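Local coordinates for protein alanine racemase (Corynebacterium glutamicum, PDB 2DY3) that binds pyridoxal-5'-phosphate and belongs to the alanine racemase family, pairing a TIM-barrel-like N-terminal domain with a beta-rich C-terminal domain in a two-chain assembly, at residues Pro200-Arg205 / Glu211-Gly216; Trp80-Glu85 / Lys107-Thr112; Val325-Asn330 / Thr335-Arg340. All coordinates share one frame; numbering follows the deposited sequence.

Contact 1 (Pro200-Arg205 / Glu211-Gly216); sequences PAFLTR and EMVRPG. With PLP (pyridoxal-5'-phosphate), chain F.
F202, near the end of helix 199-202, brings its CA to within 6.8 Å of the V213 CA in strand 212-213. The contact is apolar: V213 CG2 sits over one face of the F202 ring, 4.1 Å from its centroid and 26° off the normal, a CH-pi contact. Its sister methyl reaches the rim, V213 CG1 to F202 CD1 being 3.7 Å. With CG anti to the backbone N (chi1 176°), the phenyl group is carried off the helix toward the strand. A branched valine and a flat phenylalanine suit this buried seam, and P215 adds its CG obliquely. G216 N donates to PLP O3P at 2.8 Å, close to straight at 159°; a side chain at G216 would crowd the phosphate. R214 CB points away from the helix segment, and the N1 edge of the pyridine ring points at one face of the guanidinium, the two planes nearly perpendicular, R214 NH1 lying 2.9 Å from PLP N1; its charge would probably disfavour protonation of that nitrogen. S199 N and L217 N also hydrogen-bond PLP. The helix start and the loop after the strand contribute to the phosphate end of the PLP pocket in a TIM-barrel-like domain.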
loop_
_atom_site.group_PDB
_atom_site.type_symbol
_atom_site.label_atom_id
_atom_site.label_comp_id
_atom_site.label_asym_id
_atom_site.label_seq_id
_atom_site.Cartn_x
_atom_site.Cartn_y
_atom_site.Cartn_z
ATOM N N PRO B 200 -7.345 -0.320 -23.002
ATOM C CA PRO B 200 -8.662 -0.643 -23.558
ATOM C C PRO B 200 -8.873 -0.148 -24.988
ATOM O O PRO B 200 -9.295 -0.914 -25.853
ATOM C CB PRO B 200 -9.629 -0.012 -22.556
ATOM C CG PRO B 200 -8.837 1.097 -21.964
ATOM C CD PRO B 200 -7.479 0.482 -21.777
ATOM N N ALA B 201 -8.569 1.121 -25.238
ATOM C CA ALA B 201 -8.723 1.691 -26.571
ATOM C C ALA B 201 -7.774 1.030 -27.572
ATOM O O ALA B 201 -8.177 0.682 -28.682
ATOM C CB ALA B 201 -8.474 3.198 -26.526
ATOM N N PHE B 202 -6.517 0.856 -27.172
ATOM C CA PHE B 202 -5.504 0.241 -28.025
ATOM C C PHE B 202 -5.892 -1.160 -28.482
ATOM O O PHE B 202 -5.711 -1.515 -29.645
ATOM C CB PHE B 202 -4.165 0.173 -27.284
ATOM C CG PHE B 202 -3.077 -0.543 -28.044
ATOM C CD1 PHE B 202 -2.689 -0.111 -29.304
ATOM C CD2 PHE B 202 -2.424 -1.630 -27.484
ATOM C CE1 PHE B 202 -1.665 -0.751 -29.991
ATOM C CE2 PHE B 202 -1.401 -2.274 -28.161
ATOM C CZ PHE B 202 -1.020 -1.833 -29.417
ATOM N N LEU B 203 -6.419 -1.958 -27.562
ATOM C CA LEU B 203 -6.807 -3.323 -27.884
ATOM C C LEU B 203 -8.153 -3.426 -28.597
ATOM O O LEU B 203 -8.677 -4.525 -28.753
ATOM C CB LEU B 203 -6.847 -4.179 -26.612
ATOM C CG LEU B 203 -5.544 -4.394 -25.829
ATOM C CD1 LEU B 203 -5.828 -5.248 -24.600
ATOM C CD2 LEU B 203 -4.502 -5.068 -26.713
ATOM N N THR B 204 -8.713 -2.296 -29.025
ATOM C CA THR B 204 -10.006 -2.322 -29.713
ATOM C C THR B 204 -10.245 -1.208 -30.732
ATOM O O THR B 204 -11.219 -1.255 -31.481
ATOM C CB THR B 204 -11.175 -2.287 -28.709
ATOM O OG1 THR B 204 -12.415 -2.385 -29.422
ATOM C CG2 THR B 204 -11.165 -0.986 -27.924
ATOM N N ARG B 205 -9.370 -0.210 -30.763
ATOM C CA ARG B 205 -9.521 0.908 -31.694
ATOM C C ARG B 205 -8.222 1.163 -32.453
ATOM O O ARG B 205 -7.461 2.072 -32.113
ATOM C CB ARG B 205 -9.927 2.182 -30.941
ATOM C CG ARG B 205 -11.320 2.148 -30.338
ATOM C CD ARG B 205 -12.381 2.094 -31.421
ATOM N NE ARG B 205 -12.459 3.328 -32.197
ATOM C CZ ARG B 205 -13.052 4.444 -31.783
ATOM N NH1 ARG B 205 -13.632 4.493 -30.590
ATOM N NH2 ARG B 205 -13.074 5.513 -32.566
ATOM N N GLU B 211 0.270 8.413 -33.978
ATOM C CA GLU B 211 1.705 8.144 -34.093
ATOM C C GLU B 211 2.242 7.324 -32.927
ATOM O O GLU B 211 3.330 6.745 -33.004
ATOM C CB GLU B 211 2.507 9.447 -34.173
ATOM C CG GLU B 211 2.253 10.316 -35.402
ATOM C CD GLU B 211 0.980 11.134 -35.289
ATOM O OE1 GLU B 211 0.500 11.341 -34.153
ATOM O OE2 GLU B 211 0.471 11.585 -36.337
ATOM N N MET B 212 1.481 7.273 -31.841
ATOM C CA MET B 212 1.927 6.542 -30.666
ATOM C C MET B 212 0.753 6.093 -29.807
ATOM O O MET B 212 -0.278 6.762 -29.752
ATOM C CB MET B 212 2.872 7.434 -29.847
ATOM C CG MET B 212 3.567 6.767 -28.651
ATOM S SD MET B 212 4.734 7.901 -27.821
ATOM C CE MET B 212 6.274 7.368 -28.501
ATOM N N VAL B 213 0.920 4.945 -29.156
ATOM C CA VAL B 213 -0.091 4.394 -28.265
ATOM C C VAL B 213 0.599 4.244 -26.908
ATOM O O VAL B 213 1.807 4.019 -26.849
ATOM C CB VAL B 213 -0.593 3.013 -28.763
ATOM C CG1 VAL B 213 -1.180 3.152 -30.164
ATOM C CG2 VAL B 213 0.549 2.004 -28.769
ATOM N N ARG B 214 -0.151 4.383 -25.818
ATOM C CA ARG B 214 0.452 4.270 -24.497
ATOM C C ARG B 214 -0.289 3.360 -23.545
ATOM O O ARG B 214 -0.972 3.817 -22.629
ATOM C CB ARG B 214 0.617 5.651 -23.852
ATOM C CG ARG B 214 -0.638 6.483 -23.782
ATOM C CD ARG B 214 -0.453 7.660 -22.826
ATOM N NE ARG B 214 -1.577 8.596 -22.859
ATOM C CZ ARG B 214 -2.860 8.248 -22.785
ATOM N NH1 ARG B 214 -3.215 6.973 -22.681
ATOM N NH2 ARG B 214 -3.798 9.180 -22.782
ATOM N N PRO B 215 -0.157 2.046 -23.746
ATOM C CA PRO B 215 -0.838 1.105 -22.864
ATOM C C PRO B 215 -0.005 0.817 -21.622
ATOM O O PRO B 215 1.229 0.868 -21.655
ATOM C CB PRO B 215 -1.011 -0.125 -23.747
ATOM C CG PRO B 215 0.231 -0.107 -24.582
ATOM C CD PRO B 215 0.419 1.361 -24.920
ATOM N N GLY B 216 -0.690 0.538 -20.523
ATOM C CA GLY B 216 0.003 0.207 -19.297
ATOM C C GLY B 216 -0.376 -1.209 -18.904
ATOM O O GLY B 216 0.416 -2.147 -19.026
HETATM N N1 PLP F . -2.086 7.269 -20.032
HETATM C C2 PLP F . -2.260 8.028 -18.871
HETATM C C2A PLP F . -2.283 9.544 -18.969
HETATM C C3 PLP F . -2.418 7.359 -17.634
HETATM O O3 PLP F . -2.599 8.088 -16.477
HETATM C C4 PLP F . -2.389 5.930 -17.593
HETATM C C4A PLP F . -2.593 5.141 -16.274
HETATM C C5 PLP F . -2.222 5.198 -18.820
HETATM C C6 PLP F . -2.069 5.883 -20.015
HETATM C C5A PLP F . -2.208 3.701 -18.875
HETATM O O4P PLP F . -3.530 3.184 -18.962
HETATM P P PLP F . -3.939 1.616 -19.037
HETATM O O1P PLP F . -3.337 0.919 -17.906
HETATM O O2P PLP F . -5.398 1.686 -18.959
HETATM O O3P PLP F . -3.393 1.182 -20.342
#

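Contact 2 (Trp80-Glu85 / Lys107-Thr112). With PLP (pyridoxal-5'-phosphate), chain F.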
loop_
_atom_site.group_PDB
_atom_site.type_symbol
_atom_site.label_atom_id
_atom_site.label_comp_id
_atom_site.label_asym_id
_atom_site.label_seq_id
_atom_site.Cartn_x
_atom_site.Cartn_y
_atom_site.Cartn_z
ATOM N N TRP B 80 3.306 13.387 -16.615
ATOM C CA TRP B 80 2.137 14.262 -16.699
ATOM C C TRP B 80 1.512 14.807 -15.414
ATOM O O TRP B 80 0.491 15.490 -15.473
ATOM C CB TRP B 80 1.052 13.601 -17.568
ATOM C CG TRP B 80 0.741 12.191 -17.196
ATOM C CD1 TRP B 80 -0.008 11.766 -16.140
ATOM C CD2 TRP B 80 1.215 11.010 -17.854
ATOM N NE1 TRP B 80 -0.026 10.392 -16.095
ATOM C CE2 TRP B 80 0.720 9.905 -17.136
ATOM C CE3 TRP B 80 2.016 10.782 -18.979
ATOM C CZ2 TRP B 80 0.999 8.592 -17.504
ATOM C CZ3 TRP B 80 2.292 9.475 -19.342
ATOM C CH2 TRP B 80 1.786 8.397 -18.608
ATOM N N ILE B 81 2.109 14.523 -14.262
ATOM C CA ILE B 81 1.576 15.047 -13.005
ATOM C C ILE B 81 2.679 15.739 -12.215
ATOM O O ILE B 81 3.474 15.095 -11.530
ATOM C CB ILE B 81 0.939 13.940 -12.122
ATOM C CG1 ILE B 81 -0.264 13.324 -12.838
ATOM C CG2 ILE B 81 0.460 14.536 -10.816
ATOM C CD1 ILE B 81 -0.985 12.255 -12.026
ATOM N N TRP B 82 2.722 17.060 -12.335
ATOM C CA TRP B 82 3.708 17.888 -11.650
ATOM C C TRP B 82 3.127 19.289 -11.555
ATOM O O TRP B 82 2.116 19.580 -12.187
ATOM C CB TRP B 82 5.013 17.954 -12.453
ATOM C CG TRP B 82 4.844 18.496 -13.857
ATOM C CD1 TRP B 82 4.366 17.820 -14.942
ATOM C CD2 TRP B 82 5.168 19.818 -14.321
ATOM N NE1 TRP B 82 4.376 18.633 -16.053
ATOM C CE2 TRP B 82 4.862 19.864 -15.699
ATOM C CE3 TRP B 82 5.687 20.965 -13.708
ATOM C CZ2 TRP B 82 5.059 21.013 -16.476
ATOM C CZ3 TRP B 82 5.879 22.104 -14.477
ATOM C CH2 TRP B 82 5.565 22.120 -15.848
ATOM N N THR B 83 3.755 20.144 -10.755
ATOM C CA THR B 83 3.309 21.524 -10.613
ATOM C C THR B 83 4.536 22.405 -10.729
ATOM O O THR B 83 5.648 21.974 -10.442
ATOM C CB THR B 83 2.635 21.795 -9.248
ATOM O OG1 THR B 83 3.585 21.580 -8.196
ATOM C CG2 THR B 83 1.420 20.879 -9.057
ATOM N N PRO B 84 4.347 23.657 -11.153
ATOM C CA PRO B 84 5.439 24.621 -11.316
ATOM C C PRO B 84 6.175 24.900 -10.016
ATOM O O PRO B 84 7.270 25.465 -10.021
ATOM C CB PRO B 84 4.726 25.863 -11.845
ATOM C CG PRO B 84 3.558 25.282 -12.600
ATOM C CD PRO B 84 3.076 24.217 -11.649
ATOM N N GLU B 85 5.568 24.503 -8.905
ATOM C CA GLU B 85 6.160 24.722 -7.594
ATOM C C GLU B 85 7.252 23.695 -7.300
ATOM O O GLU B 85 8.070 23.889 -6.401
ATOM C CB GLU B 85 5.078 24.664 -6.511
ATOM C CG GLU B 85 3.978 25.735 -6.633
ATOM C CD GLU B 85 3.027 25.510 -7.813
ATOM O OE1 GLU B 85 3.470 25.611 -8.975
ATOM O OE2 GLU B 85 1.827 25.235 -7.580
ATOM N N LYS B 107 3.274 28.603 -18.813
ATOM C CA LYS B 107 3.971 29.816 -18.413
ATOM C C LYS B 107 5.303 29.531 -17.727
ATOM O O LYS B 107 6.317 30.168 -18.029
ATOM C CB LYS B 107 3.080 30.644 -17.487
ATOM C CG LYS B 107 3.682 31.972 -17.073
ATOM C CD LYS B 107 2.673 32.811 -16.310
ATOM C CE LYS B 107 3.250 34.171 -15.954
ATOM N NZ LYS B 107 2.273 34.991 -15.189
ATOM N N ALA B 108 5.295 28.575 -16.805
ATOM C CA ALA B 108 6.502 28.217 -16.073
ATOM C C ALA B 108 7.575 27.668 -17.008
ATOM O O ALA B 108 8.767 27.887 -16.796
ATOM C CB ALA B 108 6.173 27.187 -14.989
ATOM N N LEU B 109 7.149 26.954 -18.044
ATOM C CA LEU B 109 8.083 26.370 -19.000
ATOM C C LEU B 109 8.695 27.424 -19.910
ATOM O O LEU B 109 9.902 27.425 -20.143
ATOM C CB LEU B 109 7.373 25.303 -19.839
ATOM C CG LEU B 109 6.959 24.065 -19.035
ATOM C CD1 LEU B 109 6.019 23.200 -19.846
ATOM C CD2 LEU B 109 8.202 23.288 -18.633
ATOM N N ILE B 110 7.856 28.320 -20.418
ATOM C CA ILE B 110 8.316 29.384 -21.302
ATOM C C ILE B 110 9.281 30.309 -20.576
ATOM O O ILE B 110 10.227 30.832 -21.171
ATOM C CB ILE B 110 7.132 30.220 -21.822
ATOM C CG1 ILE B 110 6.285 29.382 -22.785
ATOM C CG2 ILE B 110 7.636 31.468 -22.520
ATOM C CD1 ILE B 110 4.981 30.049 -23.178
ATOM N N GLU B 111 9.048 30.503 -19.284
ATOM C CA GLU B 111 9.905 31.380 -18.505
ATOM C C GLU B 111 11.128 30.663 -17.945
ATOM O O GLU B 111 11.890 31.241 -17.168
ATOM C CB GLU B 111 9.099 32.035 -17.382
ATOM C CG GLU B 111 8.023 32.989 -17.900
ATOM C CD GLU B 111 7.129 33.526 -16.798
ATOM O OE1 GLU B 111 6.255 34.368 -17.099
ATOM O OE2 GLU B 111 7.292 33.104 -15.635
ATOM N N THR B 112 11.318 29.408 -18.347
ATOM C CA THR B 112 12.470 28.626 -17.897
ATOM C C THR B 112 13.615 28.771 -18.891
ATOM O O THR B 112 13.439 28.527 -20.091
ATOM C CB THR B 112 12.147 27.123 -17.794
ATOM O OG1 THR B 112 11.235 26.892 -16.717
ATOM C CG2 THR B 112 13.432 26.332 -17.556
HETATM N N1 PLP F . -2.086 7.269 -20.032
HETATM C C2 PLP F . -2.260 8.028 -18.871
HETATM C C2A PLP F . -2.283 9.544 -18.969
HETATM C C3 PLP F . -2.418 7.359 -17.634
HETATM O O3 PLP F . -2.599 8.088 -16.477
HETATM C C4 PLP F . -2.389 5.930 -17.593
HETATM C C4A PLP F . -2.593 5.141 -16.274
HETATM C C5 PLP F . -2.222 5.198 -18.820
HETATM C C6 PLP F . -2.069 5.883 -20.015
HETATM C C5A PLP F . -2.208 3.701 -18.875
HETATM O O4P PLP F . -3.530 3.184 -18.962
HETATM P P PLP F . -3.939 1.616 -19.037
HETATM O O1P PLP F . -3.337 0.919 -17.906
HETATM O O2P PLP F . -5.398 1.686 -18.959
HETATM O O3P PLP F . -3.393 1.182 -20.342
#
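In the TIM-barrel-like domain, the loop leaving strand 76-81 meets the end of helix 103-110, with W82 and P84 packing on L109 and A108. The indole of W82 presents an edge: L109 CG lies near the ring plane, 4.0 Å from W82 CH2, and both leucine methyls lie to one side of the indole plane, L109 CD1 being 4.1 Å from W82 CZ2. L109 CB does not aim at the loop, but the branched end of the side chain swings closer, which is how leucine fills this buried place. The second touch is smaller: P84 CB meets A108 CB at 3.7 Å. Two compact groups suit a spot where the backbones approach to 6.1 Å between the P84 and A108 CA atoms. As the helix ends, T112 OG1 donates to A108 O at 2.7 Å, tilted 22° from the carbonyl plane, so a hydroxyl takes up a carbonyl of the last turn. At the strand end of the segment, W80 offers an indole face to the cofactor, PLP C2A lying 3.5 Å above its plane, offset toward the rim. I81 and T83 of the same segment touch Q306 and L3 of the second subunit. L98 and V100 of strand 97-100 and I150 of strand 150-156 also pack on L109, F88 of helix 88-92 touches W82, A108 and L109, and H105 meets W82 edge-to-face.

Contact 3 (Val325-Asn330 / Thr335-Arg340); sequences VIFGEN and TDFAER
F327 and F337 carry the aromatic part of this contact, with CA atoms 6.5 Å apart. Their ring planes are near parallel, 24° apart, yet slid so far that they barely overlap, the centroids being 5.6 Å apart. The touch is therefore made at neighbouring rim atoms, F327 CD2 to F337 CD1 at 3.8 Å, and lower down by the methylenes, F327 CB to F337 CB at 4.0 Å. F337 has CG anti to its amide nitrogen (chi1 -174°), which sends the phenyl group from the helix against the corner at I326.

Aliphatic packing completes the far end of the same ring. I326 CG2 reaches F337 CZ at 3.9 Å, approaching obliquely, while the rest of the isoleucine leads away. A beta-branched residue can thus serve two neighbours, with one methyl on F337 and other atoms on W238. F287 adds an edge-to-face partner to F337, and V348 of helix 345-350 packs on it too, as befits a large apolar side chain in the interior.

Polar links lie away from the seam. Within the helix, R340 NH1 is 2.9 Å from D336 OD2, one turn earlier, but the oxygen stands well out of the guanidinium plane, so charge rather than a directed N-H holds the pair. T335 OG1 ties the helix to the next one, 345-350, through a hydrogen bond with N345 OD1.

Backbone geometry shapes the other side. I326 and F327 both face W238 of strand 236-247, a classic beta bulge, and the chain turns a corner there. G328 follows, with backbone angles that would press a CB against the preceding carbonyl O. Here a bulged strand end packs against helix 334-340 within the beta-rich C-terminal domain.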
loop_
_atom_site.group_PDB
_atom_site.type_symbol
_atom_site.label_atom_id
_atom_site.label_comp_id
_atom_site.label_asym_id
_atom_site.label_seq_id
_atom_site.Cartn_x
_atom_site.Cartn_y
_atom_site.Cartn_z
ATOM N N VAL B 325 -1.991 -19.338 -2.691
ATOM C CA VAL B 325 -2.056 -18.321 -3.738
ATOM C C VAL B 325 -3.287 -17.443 -3.520
ATOM O O VAL B 325 -4.407 -17.940 -3.488
ATOM C CB VAL B 325 -2.150 -18.965 -5.161
ATOM C CG1 VAL B 325 -2.313 -17.881 -6.222
ATOM C CG2 VAL B 325 -0.902 -19.804 -5.447
ATOM N N ILE B 326 -3.074 -16.141 -3.356
ATOM C CA ILE B 326 -4.178 -15.207 -3.160
ATOM C C ILE B 326 -4.717 -14.888 -4.553
ATOM O O ILE B 326 -5.929 -14.837 -4.773
ATOM C CB ILE B 326 -3.693 -13.935 -2.433
ATOM C CG1 ILE B 326 -3.179 -14.323 -1.035
ATOM C CG2 ILE B 326 -4.816 -12.914 -2.354
ATOM C CD1 ILE B 326 -2.519 -13.189 -0.257
ATOM N N PHE B 327 -3.797 -14.685 -5.492
ATOM C CA PHE B 327 -4.144 -14.462 -6.891
ATOM C C PHE B 327 -2.881 -14.586 -7.731
ATOM O O PHE B 327 -1.790 -14.230 -7.289
ATOM C CB PHE B 327 -4.847 -13.104 -7.107
ATOM C CG PHE B 327 -3.932 -11.902 -7.102
ATOM C CD1 PHE B 327 -3.134 -11.611 -8.193
ATOM C CD2 PHE B 327 -3.927 -11.029 -6.027
ATOM C CE1 PHE B 327 -2.353 -10.467 -8.216
ATOM C CE2 PHE B 327 -3.147 -9.881 -6.043
ATOM C CZ PHE B 327 -2.362 -9.602 -7.139
ATOM N N GLY B 328 -3.029 -15.129 -8.932
ATOM C CA GLY B 328 -1.884 -15.294 -9.803
ATOM C C GLY B 328 -1.733 -16.722 -10.281
ATOM O O GLY B 328 -2.715 -17.451 -10.403
ATOM N N GLU B 329 -0.493 -17.117 -10.543
ATOM C CA GLU B 329 -0.190 -18.462 -11.019
ATOM C C GLU B 329 -0.667 -19.516 -10.030
ATOM O O GLU B 329 -0.510 -19.363 -8.818
ATOM C CB GLU B 329 1.318 -18.602 -11.253
ATOM C CG GLU B 329 1.735 -19.930 -11.873
ATOM C CD GLU B 329 3.168 -19.914 -12.392
ATOM O OE1 GLU B 329 3.631 -20.962 -12.891
ATOM O OE2 GLU B 329 3.828 -18.854 -12.306
ATOM N N ASN B 330 -1.245 -20.586 -10.568
ATOM C CA ASN B 330 -1.776 -21.697 -9.778
ATOM C C ASN B 330 -2.899 -21.275 -8.847
ATOM O O ASN B 330 -3.113 -21.890 -7.803
ATOM C CB ASN B 330 -0.663 -22.376 -8.975
ATOM C CG ASN B 330 0.385 -23.005 -9.867
ATOM O OD1 ASN B 330 0.053 -23.710 -10.818
ATOM N ND2 ASN B 330 1.656 -22.761 -9.563
ATOM N N THR B 335 -8.044 -10.622 -12.395
ATOM C CA THR B 335 -9.371 -10.191 -12.819
ATOM C C THR B 335 -10.462 -10.881 -11.999
ATOM O O THR B 335 -11.387 -10.232 -11.514
ATOM C CB THR B 335 -9.590 -10.470 -14.333
ATOM O OG1 THR B 335 -8.554 -9.831 -15.086
ATOM C CG2 THR B 335 -10.931 -9.925 -14.801
ATOM N N ASP B 336 -10.355 -12.195 -11.842
ATOM C CA ASP B 336 -11.334 -12.944 -11.056
ATOM C C ASP B 336 -11.361 -12.413 -9.623
ATOM O O ASP B 336 -12.431 -12.154 -9.054
ATOM C CB ASP B 336 -10.968 -14.425 -11.025
ATOM C CG ASP B 336 -11.907 -15.235 -10.153
ATOM O OD1 ASP B 336 -13.005 -15.588 -10.627
ATOM O OD2 ASP B 336 -11.560 -15.505 -8.985
ATOM N N PHE B 337 -10.172 -12.261 -9.043
ATOM C CA PHE B 337 -10.043 -11.763 -7.681
ATOM C C PHE B 337 -10.649 -10.366 -7.602
ATOM O O PHE B 337 -11.332 -10.028 -6.635
ATOM C CB PHE B 337 -8.564 -11.718 -7.275
ATOM C CG PHE B 337 -8.337 -11.344 -5.839
ATOM C CD1 PHE B 337 -7.640 -10.195 -5.509
ATOM C CD2 PHE B 337 -8.823 -12.139 -4.817
ATOM C CE1 PHE B 337 -7.434 -9.847 -4.186
ATOM C CE2 PHE B 337 -8.619 -11.795 -3.492
ATOM C CZ PHE B 337 -7.925 -10.649 -3.178
ATOM N N ALA B 338 -10.399 -9.562 -8.634
ATOM C CA ALA B 338 -10.921 -8.202 -8.698
ATOM C C ALA B 338 -12.441 -8.198 -8.629
ATOM O O ALA B 338 -13.027 -7.480 -7.820
ATOM C CB ALA B 338 -10.461 -7.520 -9.982
ATOM N N GLU B 339 -13.081 -8.996 -9.481
ATOM C CA GLU B 339 -14.537 -9.044 -9.492
ATOM C C GLU B 339 -15.113 -9.604 -8.193
ATOM O O GLU B 339 -16.204 -9.212 -7.781
ATOM C CB GLU B 339 -15.046 -9.822 -10.715
ATOM C CG GLU B 339 -14.222 -11.031 -11.118
ATOM C CD GLU B 339 -14.651 -11.606 -12.464
ATOM O OE1 GLU B 339 -14.109 -12.658 -12.868
ATOM O OE2 GLU B 339 -15.529 -11.004 -13.122
ATOM N N ARG B 340 -14.381 -10.506 -7.542
ATOM C CA ARG B 340 -14.839 -11.067 -6.272
ATOM C C ARG B 340 -14.848 -9.936 -5.249
ATOM O O ARG B 340 -15.681 -9.909 -4.344
ATOM C CB ARG B 340 -13.897 -12.180 -5.790
ATOM C CG ARG B 340 -13.969 -13.483 -6.589
ATOM C CD ARG B 340 -15.194 -14.311 -6.225
ATOM N NE ARG B 340 -15.469 -15.355 -7.213
ATOM C CZ ARG B 340 -14.632 -16.340 -7.532
ATOM N NH1 ARG B 340 -13.448 -16.434 -6.942
ATOM N NH2 ARG B 340 -14.979 -17.235 -8.449
#

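Overall arrangement
Contacts 1 and 2 both belong to the TIM-barrel-like domain and reach its parallel sheet, by strands 212-213 and 76-81 respectively. Their centres are 27 Å apart and their nearest atoms about 5 Å, with no touch, yet both meet the same PLP. Contact 1 supplies P200, R214, P215 and G216 to the pocket; contact 2 supplies W80, while its packing side lies farther out. Contact 3 is in the C-terminal domain, its centre 25 Å from that of contact 1 and 41 Å from that of contact 2, on the opposite side of the chain's centre from contact 2. It contributes no residue to the pocket, although Y346, whose OH hydrogen-bonds PLP, lies shortly after its helix.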